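Local coordinates for protein 1-deoxy-D-xylulose 5-phosphate reductoisomerase (Zymomonas mobilis, PDB 1R0L) that catalyses the NADPH-dependent rearrangement and reduction of 1-deoxy-D-xylulose 5-phosphate to 2-C-methyl-D-erythritol 4-phosphate in isoprenoid biosynthesis, using a divalent metal ion, at residues I34-N39 against T52-A57. Sequence-based numbering, arbitrary orientation.
Sequences IALTAN and TNAKRA. With NDP (NADPH dihydro-nicotinamide-adenine-dinucleotide phosphate), chain F.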
loop_
_atom_site.group_PDB
_atom_site.type_symbol
_atom_site.label_atom_id
_atom_site.label_comp_id
_atom_site.label_asym_id
_atom_site.label_seq_id
_atom_site.Cartn_x
_atom_site.Cartn_y
_atom_site.Cartn_z
ATOM N N ILE B 34 20.832 -25.683 -3.074
ATOM C CA ILE B 34 22.184 -25.987 -2.629
ATOM C C ILE B 34 22.118 -26.845 -1.351
ATOM O O ILE B 34 22.460 -28.025 -1.375
ATOM C CB ILE B 34 22.989 -24.682 -2.335
ATOM C CG1 ILE B 34 23.130 -23.833 -3.606
ATOM C CG2 ILE B 34 24.330 -25.019 -1.774
ATOM C CD1 ILE B 34 23.810 -24.533 -4.763
ATOM N N ALA B 35 21.663 -26.253 -0.245
ATOM C CA ALA B 35 21.565 -26.970 1.020
ATOM C C ALA B 35 20.214 -26.833 1.690
ATOM O O ALA B 35 19.530 -25.817 1.555
ATOM C CB ALA B 35 22.625 -26.486 1.969
ATOM N N LEU B 36 19.830 -27.877 2.417
ATOM C CA LEU B 36 18.585 -27.880 3.177
ATOM C C LEU B 36 18.975 -28.370 4.558
ATOM O O LEU B 36 19.820 -29.262 4.690
ATOM C CB LEU B 36 17.568 -28.844 2.587
ATOM C CG LEU B 36 17.005 -28.564 1.201
ATOM C CD1 LEU B 36 15.877 -29.562 0.929
ATOM C CD2 LEU B 36 16.501 -27.126 1.117
ATOM N N THR B 37 18.390 -27.786 5.597
ATOM C CA THR B 37 18.728 -28.252 6.924
ATOM C C THR B 37 17.498 -28.567 7.727
ATOM O O THR B 37 16.383 -28.110 7.419
ATOM C CB THR B 37 19.558 -27.241 7.753
ATOM O OG1 THR B 37 18.725 -26.176 8.184
ATOM C CG2 THR B 37 20.680 -26.674 6.957
ATOM N N ALA B 38 17.730 -29.363 8.766
ATOM C CA ALA B 38 16.714 -29.776 9.717
ATOM C C ALA B 38 17.461 -30.075 11.021
ATOM O O ALA B 38 18.691 -30.089 11.038
ATOM C CB ALA B 38 15.995 -31.014 9.211
ATOM N N ASN B 39 16.721 -30.312 12.106
ATOM C CA ASN B 39 17.326 -30.608 13.407
ATOM C C ASN B 39 17.261 -32.077 13.762
ATOM O O ASN B 39 18.278 -32.726 13.984
ATOM C CB ASN B 39 16.614 -29.839 14.505
ATOM C CG ASN B 39 17.079 -30.231 15.903
ATOM O OD1 ASN B 39 18.271 -30.341 16.171
ATOM N ND2 ASN B 39 16.130 -30.423 16.800
ATOM N N THR B 52 14.113 -32.089 -4.351
ATOM C CA THR B 52 14.704 -30.928 -5.009
ATOM C C THR B 52 16.104 -31.217 -5.541
ATOM O O THR B 52 16.744 -30.354 -6.153
ATOM C CB THR B 52 14.805 -29.729 -4.052
ATOM O OG1 THR B 52 15.858 -29.965 -3.108
ATOM C CG2 THR B 52 13.481 -29.523 -3.316
ATOM N N ASN B 53 16.582 -32.433 -5.318
ATOM C CA ASN B 53 17.916 -32.785 -5.791
ATOM C C ASN B 53 18.931 -31.800 -5.224
ATOM O O ASN B 53 19.782 -31.275 -5.950
ATOM C CB ASN B 53 17.976 -32.733 -7.317
ATOM C CG ASN B 53 19.308 -33.195 -7.854
ATOM O OD1 ASN B 53 19.609 -33.031 -9.034
ATOM N ND2 ASN B 53 20.123 -33.781 -6.984
ATOM N N ALA B 54 18.828 -31.548 -3.923
ATOM C CA ALA B 54 19.721 -30.621 -3.250
ATOM C C ALA B 54 21.145 -31.157 -3.265
ATOM O O ALA B 54 21.356 -32.351 -3.452
ATOM C CB ALA B 54 19.258 -30.400 -1.812
ATOM N N LYS B 55 22.117 -30.273 -3.068
ATOM C CA LYS B 55 23.513 -30.678 -3.037
ATOM C C LYS B 55 23.926 -31.241 -1.699
ATOM O O LYS B 55 24.737 -32.171 -1.629
ATOM C CB LYS B 55 24.419 -29.508 -3.337
ATOM C CG LYS B 55 24.364 -29.091 -4.754
ATOM C CD LYS B 55 25.385 -28.040 -4.966
ATOM C CE LYS B 55 25.521 -27.735 -6.416
ATOM N NZ LYS B 55 26.391 -26.562 -6.499
ATOM N N ARG B 56 23.391 -30.666 -0.630
ATOM C CA ARG B 56 23.720 -31.137 0.703
ATOM C C ARG B 56 22.524 -31.046 1.621
ATOM O O ARG B 56 21.671 -30.176 1.463
ATOM C CB ARG B 56 24.875 -30.319 1.282
ATOM C CG ARG B 56 25.341 -30.769 2.657
ATOM C CD ARG B 56 26.499 -29.906 3.150
ATOM N NE ARG B 56 27.646 -29.991 2.249
ATOM C CZ ARG B 56 28.751 -29.246 2.338
ATOM N NH1 ARG B 56 28.898 -28.336 3.297
ATOM N NH2 ARG B 56 29.714 -29.403 1.445
ATOM N N ALA B 57 22.465 -31.977 2.562
ATOM C CA ALA B 57 21.402 -32.040 3.553
ATOM C C ALA B 57 22.126 -32.096 4.892
ATOM O O ALA B 57 23.056 -32.887 5.064
ATOM C CB ALA B 57 20.569 -33.282 3.348
HETATM P PA NDP F . 9.322 -25.746 13.806
HETATM O O1A NDP F . 8.027 -25.738 13.293
HETATM O O2A NDP F . 9.899 -26.926 14.659
HETATM O O5B NDP F . 10.416 -25.676 12.658
HETATM C C5B NDP F . 11.582 -25.614 13.362
HETATM C C4B NDP F . 12.454 -25.772 12.241
HETATM O O4B NDP F . 13.674 -25.546 12.926
HETATM C C3B NDP F . 12.651 -27.231 11.581
HETATM O O3B NDP F . 13.306 -27.118 10.228
HETATM C C2B NDP F . 13.580 -27.829 12.587
HETATM O O2B NDP F . 14.119 -29.134 12.402
HETATM C C1B NDP F . 14.541 -26.660 12.795
HETATM N N9A NDP F . 15.206 -26.764 14.068
HETATM C C8A NDP F . 14.538 -26.995 15.266
HETATM N N7A NDP F . 15.355 -27.030 16.259
HETATM C C5A NDP F . 16.593 -26.815 15.757
HETATM C C6A NDP F . 17.878 -26.732 16.340
HETATM N N6A NDP F . 18.064 -26.854 17.660
HETATM N N1A NDP F . 18.925 -26.507 15.528
HETATM C C2A NDP F . 18.765 -26.372 14.192
HETATM N N3A NDP F . 17.598 -26.432 13.550
HETATM C C4A NDP F . 16.534 -26.663 14.396
HETATM O O3 NDP F . 9.531 -24.436 14.653
HETATM P P2B NDP F . 13.195 -30.361 12.232
HETATM O O1X NDP F . 11.799 -30.102 11.826
HETATM O O2X NDP F . 13.663 -31.568 12.963
HETATM O O3X NDP F . 12.616 -29.998 13.599
#
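The isobutyl group of L36 overlaps the methyl of A54, CG to CB 4.2 Å, and lays CD1 beside OG1 of T52. With CG beside the backbone N (chi1 -65°), L36 also reaches L45 and A48 of helix 42-52, whose Schellman end at N53 turns the chain back toward the sheet. I34 and K55 run side by side in the same direction: CD, CE and NZ of the extended lysine pass I34 CD1, NZ nearest at 3.7 Å. I34 O accepts a hydrogen bond from R56 N at 2.9 Å, nearly in line with its carbonyl, and a weak, bent one from K55 N; L36 N returns to R56 O at 3.1 Å. R56 leads its guanidinium away to a salt bridge with E78 on the next strand. Just beyond the C-terminal end of strand 31-38, N39 N donates to O2B of NADPH at 2.9 Å, while its amide, CG anti to the backbone N (chi1 173°), lies flat over one face of the adenine, nearly parallel to the ring, N39 CG 3.5 Å from C5A. A glycine here, keeping the N-H but removing the amide, would probably leave that face less covered and the base freer to shift. Strand, helix and parallel strand form the beta-alpha-beta crossover of a Rossmann-type domain, with the adenosine 2'-phosphate end of NADPH bound at the C-terminal ends of the parallel strands.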